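PDB 2HNK: SAM-dependent O-methyltransferase, which probably transfers a methyl group from S-adenosyl-L-methionine to an oxygen atom of its substrate, and is captured here with the product S-adenosyl-L-homocysteine bound. Local coordinates for residues E123-L128 with Y164-K169; N53-I58 with L176-N181. All coordinates share one frame; numbering follows the deposited sequence.

Contact 1 (E123-L128 with Y164-K169)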
# COMPACT_ATOMS: atom_id res chain seq x y z
N GLU C 123 -25.02 -11.67 -7.10
CA GLU C 123 -26.24 -11.00 -7.55
C GLU C 123 -26.19 -9.49 -7.42
O GLU C 123 -26.56 -8.78 -8.35
CB GLU C 123 -27.42 -11.47 -6.72
CG GLU C 123 -28.12 -12.69 -7.23
CD GLU C 123 -29.45 -12.85 -6.54
OE1 GLU C 123 -29.62 -13.86 -5.81
OE2 GLU C 123 -30.30 -11.94 -6.70
N THR C 124 -25.75 -9.01 -6.26
CA THR C 124 -25.69 -7.59 -5.99
C THR C 124 -24.81 -6.90 -7.03
O THR C 124 -25.14 -5.82 -7.54
CB THR C 124 -25.19 -7.31 -4.57
OG1 THR C 124 -26.11 -7.89 -3.62
CG2 THR C 124 -25.06 -5.81 -4.31
N LEU C 125 -23.70 -7.55 -7.37
CA LEU C 125 -22.76 -6.98 -8.32
C LEU C 125 -23.30 -7.03 -9.75
O LEU C 125 -23.11 -6.09 -10.51
CB LEU C 125 -21.38 -7.66 -8.21
CG LEU C 125 -20.60 -7.53 -6.89
CD1 LEU C 125 -19.26 -8.25 -7.04
CD2 LEU C 125 -20.39 -6.08 -6.47
N GLN C 126 -23.97 -8.13 -10.11
CA GLN C 126 -24.54 -8.27 -11.46
C GLN C 126 -25.66 -7.27 -11.72
O GLN C 126 -25.69 -6.66 -12.78
CB GLN C 126 -25.04 -9.69 -11.72
CG GLN C 126 -25.44 -9.93 -13.18
CD GLN C 126 -24.28 -9.72 -14.15
OE1 GLN C 126 -23.24 -10.37 -14.04
NE2 GLN C 126 -24.46 -8.81 -15.09
N VAL C 127 -26.56 -7.10 -10.76
CA VAL C 127 -27.63 -6.11 -10.85
C VAL C 127 -27.07 -4.69 -11.04
O VAL C 127 -27.63 -3.88 -11.79
CB VAL C 127 -28.54 -6.17 -9.61
CG1 VAL C 127 -29.53 -5.01 -9.59
CG2 VAL C 127 -29.28 -7.50 -9.56
N LEU C 128 -25.96 -4.42 -10.37
CA LEU C 128 -25.27 -3.13 -10.45
C LEU C 128 -24.63 -2.93 -11.83
O LEU C 128 -24.69 -1.83 -12.41
CB LEU C 128 -24.21 -3.06 -9.35
CG LEU C 128 -23.93 -1.75 -8.62
CD1 LEU C 128 -25.21 -1.13 -8.07
CD2 LEU C 128 -22.94 -1.99 -7.50
N TYR C 164 -13.98 -11.86 -9.36
CA TYR C 164 -12.95 -11.17 -10.13
C TYR C 164 -13.43 -10.47 -11.42
O TYR C 164 -13.27 -9.26 -11.55
CB TYR C 164 -11.75 -12.09 -10.37
CG TYR C 164 -10.59 -11.41 -11.05
CD1 TYR C 164 -9.86 -10.41 -10.39
CD2 TYR C 164 -10.22 -11.75 -12.35
CE1 TYR C 164 -8.79 -9.77 -11.02
CE2 TYR C 164 -9.15 -11.12 -12.98
CZ TYR C 164 -8.44 -10.13 -12.32
OH TYR C 164 -7.38 -9.51 -12.93
N PRO C 165 -14.02 -11.23 -12.38
CA PRO C 165 -14.49 -10.55 -13.61
C PRO C 165 -15.52 -9.44 -13.37
O PRO C 165 -15.49 -8.43 -14.06
CB PRO C 165 -15.08 -11.69 -14.46
CG PRO C 165 -15.31 -12.82 -13.48
CD PRO C 165 -14.25 -12.69 -12.44
N LEU C 166 -16.39 -9.62 -12.38
CA LEU C 166 -17.39 -8.61 -12.01
C LEU C 166 -16.77 -7.34 -11.39
O LEU C 166 -17.23 -6.21 -11.66
CB LEU C 166 -18.43 -9.20 -11.04
CG LEU C 166 -19.18 -10.51 -11.35
CD1 LEU C 166 -20.07 -10.91 -10.17
CD2 LEU C 166 -20.02 -10.42 -12.63
N ILE C 167 -15.75 -7.54 -10.56
CA ILE C 167 -14.98 -6.44 -9.97
C ILE C 167 -14.31 -5.63 -11.08
O ILE C 167 -14.35 -4.41 -11.08
CB ILE C 167 -13.89 -6.98 -9.00
CG1 ILE C 167 -14.56 -7.56 -7.73
CG2 ILE C 167 -12.85 -5.90 -8.65
CD1 ILE C 167 -13.70 -8.54 -6.97
N LEU C 168 -13.72 -6.34 -12.03
CA LEU C 168 -12.94 -5.74 -13.09
C LEU C 168 -13.82 -4.93 -14.03
O LEU C 168 -13.38 -3.91 -14.58
CB LEU C 168 -12.22 -6.85 -13.86
CG LEU C 168 -10.72 -6.72 -14.08
CD1 LEU C 168 -9.99 -6.39 -12.78
CD2 LEU C 168 -10.19 -8.01 -14.70
N LYS C 169 -15.06 -5.38 -14.21
CA LYS C 169 -16.05 -4.70 -15.02
C LYS C 169 -16.59 -3.45 -14.31
O LYS C 169 -16.78 -2.40 -14.93
CB LYS C 169 -17.19 -5.67 -15.39
CG LYS C 169 -18.29 -5.07 -16.27
CD LYS C 169 -18.50 -5.88 -17.55
CE LYS C 169 -17.38 -5.63 -18.57
NZ LYS C 169 -17.27 -6.72 -19.59

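Contact 2 (N53-I58 with L176-N181). With SO4 (sulfate ion), chain D.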
# COMPACT_ATOMS: atom_id res chain seq x y z
N ASN C 53 -7.07 2.26 5.29
CA ASN C 53 -7.25 3.69 5.47
C ASN C 53 -6.30 4.50 4.58
O ASN C 53 -6.76 5.29 3.75
CB ASN C 53 -7.12 4.06 6.95
CG ASN C 53 -7.54 5.49 7.24
OD1 ASN C 53 -6.83 6.44 6.93
ND2 ASN C 53 -8.71 5.65 7.85
N ILE C 54 -5.00 4.28 4.71
CA ILE C 54 -4.02 5.04 3.93
C ILE C 54 -4.17 4.82 2.42
O ILE C 54 -4.10 5.77 1.63
CB ILE C 54 -2.55 4.81 4.43
CG1 ILE C 54 -1.66 6.00 4.07
CG2 ILE C 54 -1.93 3.53 3.87
CD1 ILE C 54 -1.30 6.86 5.25
N LEU C 55 -4.41 3.58 2.02
CA LEU C 55 -4.63 3.24 0.62
C LEU C 55 -5.84 3.95 0.02
O LEU C 55 -5.80 4.38 -1.12
CB LEU C 55 -4.79 1.73 0.45
CG LEU C 55 -3.69 0.85 -0.16
CD1 LEU C 55 -2.27 1.42 -0.11
CD2 LEU C 55 -3.75 -0.56 0.48
N THR C 56 -6.90 4.08 0.80
CA THR C 56 -8.10 4.79 0.35
C THR C 56 -7.77 6.26 0.05
O THR C 56 -8.14 6.79 -0.99
CB THR C 56 -9.24 4.68 1.37
OG1 THR C 56 -9.59 3.30 1.53
CG2 THR C 56 -10.48 5.47 0.93
N LYS C 57 -7.03 6.88 0.96
CA LYS C 57 -6.59 8.27 0.82
C LYS C 57 -5.61 8.48 -0.34
O LYS C 57 -5.77 9.40 -1.13
CB LYS C 57 -5.98 8.77 2.13
CG LYS C 57 -6.91 8.63 3.31
CD LYS C 57 -6.40 9.39 4.52
CE LYS C 57 -7.49 9.50 5.57
NZ LYS C 57 -7.06 10.34 6.72
N ILE C 58 -4.61 7.61 -0.44
CA ILE C 58 -3.60 7.68 -1.49
C ILE C 58 -4.26 7.56 -2.87
O ILE C 58 -3.95 8.32 -3.78
CB ILE C 58 -2.50 6.57 -1.30
CG1 ILE C 58 -1.64 6.86 -0.07
CG2 ILE C 58 -1.62 6.42 -2.53
CD1 ILE C 58 -0.76 5.67 0.37
N LEU C 176 -8.66 0.23 -8.13
CA LEU C 176 -7.94 -0.70 -7.27
C LEU C 176 -8.83 -1.78 -6.65
O LEU C 176 -9.88 -1.49 -6.07
CB LEU C 176 -7.21 0.08 -6.15
CG LEU C 176 -6.34 -0.67 -5.12
CD1 LEU C 176 -5.16 -1.39 -5.78
CD2 LEU C 176 -5.85 0.27 -4.03
N LEU C 177 -8.38 -3.02 -6.78
CA LEU C 177 -8.96 -4.13 -6.01
C LEU C 177 -8.01 -4.46 -4.87
O LEU C 177 -6.82 -4.70 -5.08
CB LEU C 177 -9.19 -5.36 -6.89
CG LEU C 177 -9.37 -6.74 -6.22
CD1 LEU C 177 -10.59 -6.79 -5.30
CD2 LEU C 177 -9.45 -7.87 -7.27
N ILE C 178 -8.54 -4.45 -3.66
CA ILE C 178 -7.80 -4.90 -2.50
C ILE C 178 -8.38 -6.25 -2.09
O ILE C 178 -9.54 -6.34 -1.70
CB ILE C 178 -7.86 -3.87 -1.33
CG1 ILE C 178 -7.43 -2.47 -1.82
CG2 ILE C 178 -7.01 -4.35 -0.17
CD1 ILE C 178 -7.44 -1.40 -0.74
N ALA C 179 -7.59 -7.30 -2.21
CA ALA C 179 -8.07 -8.65 -1.92
C ALA C 179 -7.49 -9.20 -0.63
O ALA C 179 -6.28 -9.27 -0.45
CB ALA C 179 -7.80 -9.59 -3.10
N ASP C 180 -8.38 -9.61 0.27
CA ASP C 180 -8.01 -10.15 1.57
C ASP C 180 -7.82 -11.68 1.56
O ASP C 180 -8.40 -12.37 0.72
CB ASP C 180 -9.07 -9.76 2.61
CG ASP C 180 -8.51 -9.72 4.03
OD1 ASP C 180 -7.40 -9.17 4.20
OD2 ASP C 180 -9.19 -10.23 4.96
N ASN C 181 -7.01 -12.19 2.50
CA ASN C 181 -6.84 -13.64 2.73
C ASN C 181 -6.16 -14.42 1.60
O ASN C 181 -6.33 -15.64 1.50
CB ASN C 181 -8.18 -14.32 3.07
CG ASN C 181 -8.78 -13.84 4.38
OD1 ASN C 181 -9.78 -13.12 4.40
ND2 ASN C 181 -8.17 -14.24 5.48
S SO4 D . -7.24 14.10 4.76
O1 SO4 D . -6.08 14.27 3.90
O2 SO4 D . -7.07 12.93 5.61
O3 SO4 D . -7.40 15.25 5.61
O4 SO4 D . -8.41 13.93 3.91

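Contact 1 (E123-L128 with Y164-K169)
Leu125 and Leu166 make a leucine-to-leucine contact between two neighbouring helices, 121-130 and 160-170, which lie on the same face of the central beta-sheet. Their CA atoms are 6.7 Å apart, the shortest such separation between the two segments. Against Leu125, Leu166 uses chiefly its CD1 branch: this atom lies 4.0 Å from Leu125 CB and 4.2 Å from Leu125 CD1, so it follows the base and one tip of the opposing side chain while the two side chains cross at a slant. Leu125 CD1 returns the contact by reaching Leu166 CB, also at 4.2 Å. The second branch, CD2, is turned to Gln126, whose OE1 comes within 3.5 Å of it; this is a van der Waals approach of an amide oxygen to a methyl, with the two side chains nearly perpendicular. Gln126 sends CG away from its own backbone N (chi1 -171°) and then turns back about the CB-CG bond (chi2 60°), which brings the amide round to the leucine, while its NE2 is hydrogen-bonded to Asp130 one helical turn on. Both helices belong to one helical layer of the modified Rossmann fold shared by these methyltransferases. Beneath them, Leu125 packs on Ile65 and Ile67 of strand 63-67 and on Phe151 of strand 148-153, while Ile167 covers Ile67 and Phe151 from the other helix. Leu125 is buried, whereas Leu166 and Gln126 are partly exposed. The side chain of Leu125 is about 5 Å, between nearest atoms, from that of Ala121, which binds S-adenosyl-L-homocysteine.

Contact 2 (N53-I58 with L176-N181)
Leu55 is the only residue of 53-58, on helix 46-59, that touches 176-181, on strand 175-180, and the backbones stay well apart: the nearest CA atoms, those of Leu55 and Ile178, are 9.3 Å from each other. Leu55 bridges this distance with two parts of its isobutyl group. Its CD2 meets Ile178 CD1 at 4.0 Å, methyl to methyl, the two side chains crossing at an angle, and its CG lies a looser 4.5 Å from Leu176 CD2. Leu176 and Ile178 are two residues apart on the strand and thus face the same side of the sheet. Ile178 has CG1 opposite its carbonyl carbon (chi1 -53°), and with chi2 at -179° the extended branch pushes CD1 out to the helix. Leu227 of strand 225-230 also touches Leu55, so the helix rests on adjacent strands of the Rossmann-like sheet. The second subunit also reaches the contact, with its Ile58 against Leu176. At the same boundary Lys57, extended beyond CG, sends NZ to sulfate O2 at 2.8 Å and forms a salt bridge with Asp215 of the second subunit. Arg229 of that subunit binds the same sulfate, probably an ion from the crystallisation liquor. All three residues that touch across the contact are buried and aliphatic, so it probably rests on dispersion and exclusion of water, and the salt bridge of Lys57 lies outside it.

How the contacts relate
Contacts 1 and 2 have centres 18 Å apart, and contact 1 is nested within the chain loop that contact 2 closes. The two meet through Leu177, whose side chain leaves the strand on the face away from Leu55: Ile167 CD1 is 3.9 Å from Leu177 CD1, and Tyr164 CD1 is 4.0 Å from Leu177 CD2. Strand 175-180 is thus packed by helix 46-59 on one face and helix 160-170 on the other, an alpha-beta-alpha layering. Measured between nearest atoms, bound S-adenosyl-L-homocysteine lies about 8 Å from the side chain of Leu125 in contact 1 and about 10 Å from that of Ile178 in contact 2.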